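Local coordinates for chitinase (PDB 5XSW), which probably cleaves chitin internally as an endochitinase, and here holds N-acetylglucosamine sugars in the pocket of its mainly helical part, at residues G372-V375 with P376-N380; A395-T398 with W399-E403. All coordinates share one frame; numbering follows the deposited sequence.

Interaction 1. Residues G372-V375 with P376-N380; sequences GGHV and PTVIN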
loop_
_atom_site.group_PDB
_atom_site.type_symbol
_atom_site.label_atom_id
_atom_site.label_comp_id
_atom_site.label_asym_id
_atom_site.label_seq_id
_atom_site.Cartn_x
_atom_site.Cartn_y
_atom_site.Cartn_z
ATOM N N GLY A 372 -2.670 -0.381 21.846
ATOM C CA GLY A 372 -2.694 -1.601 22.657
ATOM C C GLY A 372 -1.341 -1.882 23.293
ATOM O O GLY A 372 -0.951 -3.040 23.454
ATOM N N GLY A 373 -0.586 -0.834 23.626
ATOM C CA GLY A 373 0.713 -1.020 24.293
ATOM C C GLY A 373 1.700 -1.766 23.393
ATOM O O GLY A 373 2.588 -2.482 23.888
ATOM N N HIS A 374 1.592 -1.523 22.082
ATOM C CA HIS A 374 2.334 -2.285 21.080
ATOM C C HIS A 374 3.855 -2.231 21.332
ATOM O O HIS A 374 4.511 -3.268 21.406
ATOM C CB HIS A 374 2.030 -1.743 19.657
ATOM C CG HIS A 374 2.415 -2.678 18.552
ATOM N ND1 HIS A 374 3.733 -2.872 18.168
ATOM C CD2 HIS A 374 1.658 -3.440 17.716
ATOM C CE1 HIS A 374 3.775 -3.685 17.123
ATOM N NE2 HIS A 374 2.529 -4.064 16.839
ATOM N N VAL A 375 4.416 -1.025 21.440
ATOM C CA VAL A 375 5.878 -0.872 21.567
ATOM C C VAL A 375 6.430 -1.487 22.892
ATOM O O VAL A 375 7.319 -2.338 22.840
ATOM C CB VAL A 375 6.325 0.626 21.421
ATOM C CG1 VAL A 375 7.841 0.823 21.805
ATOM C CG2 VAL A 375 6.124 1.042 19.975
ATOM N N PRO A 376 5.895 -1.096 24.059
ATOM C CA PRO A 376 6.444 -1.733 25.267
ATOM C C PRO A 376 6.233 -3.270 25.293
ATOM O O PRO A 376 7.059 -3.983 25.831
ATOM C CB PRO A 376 5.646 -1.078 26.427
ATOM C CG PRO A 376 4.359 -0.532 25.771
ATOM C CD PRO A 376 4.860 -0.075 24.388
ATOM N N THR A 377 5.131 -3.766 24.768
ATOM C CA THR A 377 4.936 -5.227 24.735
ATOM C C THR A 377 6.014 -5.916 23.896
ATOM O O THR A 377 6.628 -6.887 24.339
ATOM C CB THR A 377 3.539 -5.597 24.159
ATOM O OG1 THR A 377 2.510 -4.987 24.962
ATOM C CG2 THR A 377 3.298 -7.143 24.132
ATOM N N VAL A 378 6.218 -5.432 22.672
ATOM C CA VAL A 378 7.093 -6.123 21.732
ATOM C C VAL A 378 8.540 -6.029 22.258
ATOM O O VAL A 378 9.328 -6.982 22.217
ATOM C CB VAL A 378 6.963 -5.505 20.314
ATOM C CG1 VAL A 378 8.079 -6.004 19.399
ATOM C CG2 VAL A 378 5.542 -5.919 19.684
ATOM N N ILE A 379 8.873 -4.865 22.797
ATOM C CA ILE A 379 10.239 -4.674 23.302
ATOM C C ILE A 379 10.498 -5.527 24.533
ATOM O O ILE A 379 11.539 -6.203 24.617
ATOM C CB ILE A 379 10.474 -3.158 23.580
ATOM C CG1 ILE A 379 11.131 -2.530 22.348
ATOM C CG2 ILE A 379 11.162 -2.947 24.840
ATOM C CD1 ILE A 379 10.219 -2.358 21.227
ATOM N N ASN A 380 9.541 -5.552 25.458
ATOM C CA ASN A 380 9.662 -6.405 26.651
ATOM C C ASN A 380 9.782 -7.890 26.298
ATOM O O ASN A 380 10.610 -8.618 26.860
ATOM C CB ASN A 380 8.465 -6.185 27.581
ATOM C CG ASN A 380 8.540 -4.796 28.267
ATOM O OD1 ASN A 380 9.636 -4.268 28.562
ATOM N ND2 ASN A 380 7.390 -4.181 28.461
#
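Pro376 opens segment 376-380, and the peptide link itself brings its CD to 3.4 Å from CB of Val375, closer than ordinary carbon contact, while CG of Pro376 sits 3.2 Å from the carbonyl O of Gly373. One residue further into the helix, Thr377 grips that same oxygen twice. Its backbone N donates at 3.0 Å to Gly373 O, nearly in line with the carbonyl bond, and its hydroxyl OG1 donates to Gly373 O at 2.7 Å from above the carbonyl plane, 47° out of it. The side-chain torsion sets up this second bond: at chi1 -59° OG1 lies beside the residue's own N, which brings the hydroxyl to the same acceptor as the amide.

Gly373 is the N-cap of helix 374-386, and this oxygen accepts the helix's first i to i+4 bond; the positive phi of 64° at the cap is a backbone shape that favours glycine. The start of this helix forms part of the glycan pocket, to which Gly372 and His374 both belong, with an N-acetylglucosamine touching the His374 side chain. Hydrogen bonds to Asp333 at ND1 and to Glu213 at NE2 fix the rotation of that imidazole.

Val378 comes next, its N bonded to His374 O at 3.0 Å in a nearly straight bond. Its CG2 rests obliquely against the imidazole, 3.8 Å from CE1 of His374, the two side chains lying side by side and pointing the same way. Ile379 repeats the pattern on Val375: its N reaches Val375 O at 3.0 Å, and its CD1 packs 4.0 Å from CG1 of Val375, the pair again running alongside each other. Beyond them, helix 327-338 covers this flank, with Asp333 against both valines and Thr329 against Ile379.

Interaction 2. Residues A395-T398 with W399-E403; sequences ANLT and WDDIE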
loop_
_atom_site.group_PDB
_atom_site.type_symbol
_atom_site.label_atom_id
_atom_site.label_comp_id
_atom_site.label_asym_id
_atom_site.label_seq_id
_atom_site.Cartn_x
_atom_site.Cartn_y
_atom_site.Cartn_z
ATOM N N ALA A 395 14.480 -28.469 16.386
ATOM C CA ALA A 395 13.574 -29.327 15.652
ATOM C C ALA A 395 14.429 -30.204 14.773
ATOM O O ALA A 395 15.433 -29.733 14.265
ATOM C CB ALA A 395 12.579 -28.493 14.761
ATOM N N ASN A 396 14.007 -31.447 14.551
ATOM C CA ASN A 396 14.590 -32.270 13.479
ATOM C C ASN A 396 14.104 -31.835 12.126
ATOM O O ASN A 396 12.893 -31.740 11.880
ATOM C CB ASN A 396 14.203 -33.747 13.690
ATOM C CG ASN A 396 14.661 -34.279 15.019
ATOM O OD1 ASN A 396 15.545 -33.731 15.654
ATOM N ND2 ASN A 396 14.054 -35.363 15.448
ATOM N N LEU A 397 15.016 -31.585 11.210
ATOM C CA LEU A 397 14.634 -31.311 9.834
ATOM C C LEU A 397 15.121 -32.466 8.970
ATOM O O LEU A 397 16.307 -32.795 9.024
ATOM C CB LEU A 397 15.265 -30.004 9.331
ATOM C CG LEU A 397 15.154 -28.777 10.242
ATOM C CD1 LEU A 397 15.908 -27.572 9.661
ATOM C CD2 LEU A 397 13.637 -28.467 10.375
ATOM N N THR A 398 14.241 -33.002 8.129
ATOM C CA THR A 398 14.545 -34.120 7.254
ATOM C C THR A 398 14.828 -33.545 5.903
ATOM O O THR A 398 14.550 -32.345 5.648
ATOM C CB THR A 398 13.348 -35.093 7.138
ATOM O OG1 THR A 398 12.275 -34.411 6.479
ATOM C CG2 THR A 398 12.882 -35.558 8.504
ATOM N N TRP A 399 15.312 -34.381 4.991
ATOM C CA TRP A 399 15.588 -33.878 3.653
ATOM C C TRP A 399 14.301 -33.339 2.998
ATOM O O TRP A 399 14.322 -32.303 2.334
ATOM C CB TRP A 399 16.234 -34.941 2.700
ATOM C CG TRP A 399 16.325 -34.338 1.311
ATOM C CD1 TRP A 399 15.681 -34.754 0.161
ATOM C CD2 TRP A 399 17.036 -33.140 0.958
ATOM N NE1 TRP A 399 15.975 -33.889 -0.883
ATOM C CE2 TRP A 399 16.814 -32.905 -0.411
ATOM C CE3 TRP A 399 17.864 -32.263 1.672
ATOM C CZ2 TRP A 399 17.361 -31.838 -1.061
ATOM C CZ3 TRP A 399 18.391 -31.199 1.027
ATOM C CH2 TRP A 399 18.154 -30.987 -0.327
ATOM N N ASP A 400 13.195 -34.069 3.131
ATOM C CA ASP A 400 11.909 -33.613 2.601
ATOM C C ASP A 400 11.537 -32.187 3.134
ATOM O O ASP A 400 11.031 -31.380 2.381
ATOM C CB ASP A 400 10.796 -34.594 2.974
ATOM C CG ASP A 400 10.800 -35.864 2.071
ATOM O OD1 ASP A 400 11.500 -35.888 1.044
ATOM O OD2 ASP A 400 10.054 -36.793 2.360
ATOM N N ASP A 401 11.780 -31.942 4.412
ATOM C CA ASP A 401 11.567 -30.592 5.004
ATOM C C ASP A 401 12.359 -29.500 4.286
ATOM O O ASP A 401 11.825 -28.415 3.979
ATOM C CB ASP A 401 11.983 -30.576 6.476
ATOM C CG ASP A 401 11.107 -31.438 7.353
ATOM O OD1 ASP A 401 9.943 -31.726 6.974
ATOM O OD2 ASP A 401 11.580 -31.814 8.430
ATOM N N ILE A 402 13.648 -29.778 4.035
ATOM C CA ILE A 402 14.561 -28.819 3.410
ATOM C C ILE A 402 14.171 -28.589 1.967
ATOM O O ILE A 402 14.110 -27.457 1.473
ATOM C CB ILE A 402 16.050 -29.316 3.467
ATOM C CG1 ILE A 402 16.485 -29.566 4.911
ATOM C CG2 ILE A 402 16.990 -28.331 2.791
ATOM C CD1 ILE A 402 16.511 -28.392 5.793
ATOM N N GLU A 403 13.869 -29.686 1.282
ATOM C CA GLU A 403 13.458 -29.597 -0.095
ATOM C C GLU A 403 12.190 -28.761 -0.253
ATOM O O GLU A 403 12.041 -27.965 -1.190
ATOM C CB GLU A 403 13.230 -31.031 -0.646
ATOM C CG GLU A 403 12.545 -31.012 -1.995
ATOM C CD GLU A 403 13.440 -30.516 -3.132
ATOM O OE1 GLU A 403 14.674 -30.709 -3.038
ATOM O OE2 GLU A 403 12.914 -29.936 -4.127
#
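Asp401 OD2 is gripped by two groups: the backbone N of Thr398 donates to OD2 of Asp401 at 2.9 Å, and Lys186 closes a salt bridge onto the same oxygen. The amide bond is straight, 168° at the hydrogen, but it arrives 44° above the carboxylate plane. CG of Asp401 stands beside its own backbone N, which folds the carboxylate back over the start of the helix. The return bond runs from the backbone N of Asp401 to OG1 of Thr398, longer at 3.3 Å yet still nearly straight. Thr398 presents that hydroxyl by holding it between its own N and carbonyl carbon, chi1 66°.

The reciprocal pair makes a capping box, with Thr398 as N-cap of helix 399-412 directly after the short strand 396-397. The first turn closes with Ile402 N donating to Thr398 O at 3.2 Å. Asp401 OD1 is hydrogen-bonded to the hydroxyl of Tyr187 and to a glycerol, probably from the crystallisation liquor, so both carboxylate oxygens of this buried side chain have partners. An alanine in place of Asp401 would probably leave the Thr398 amide without its side-chain acceptor and Lys186 without this countercharge.

On the apolar side, Leu397 and Ile402 cross at about a right angle, their CD1 methyls meeting 4.0 Å apart. Phe453 and Ile447 touch both of these side chains, joining the strand and the helix start to helix 449-461 and strand 447-448.

Both contacts are local, each made within one continuous stretch, so neither closes a long loop; they follow in series, without nesting or crossing. From the N terminus, the chain first reaches interaction 1, where the loop after helix 362-365 turns into helix 374-386 at the glycan pocket, beside helices 203-214 and 327-338. That helix leads on toward strand 396-397, and interaction 2 then marks the passage from this strand into helix 399-412, among helices 186-199, 421-439 and 449-461. Each is thus a helix start, with Gly373 at the N-cap position of the first and Thr398 at that of the second. Their centres lie about 34 Å apart, and their nearest atoms, about 23 Å apart, do not touch.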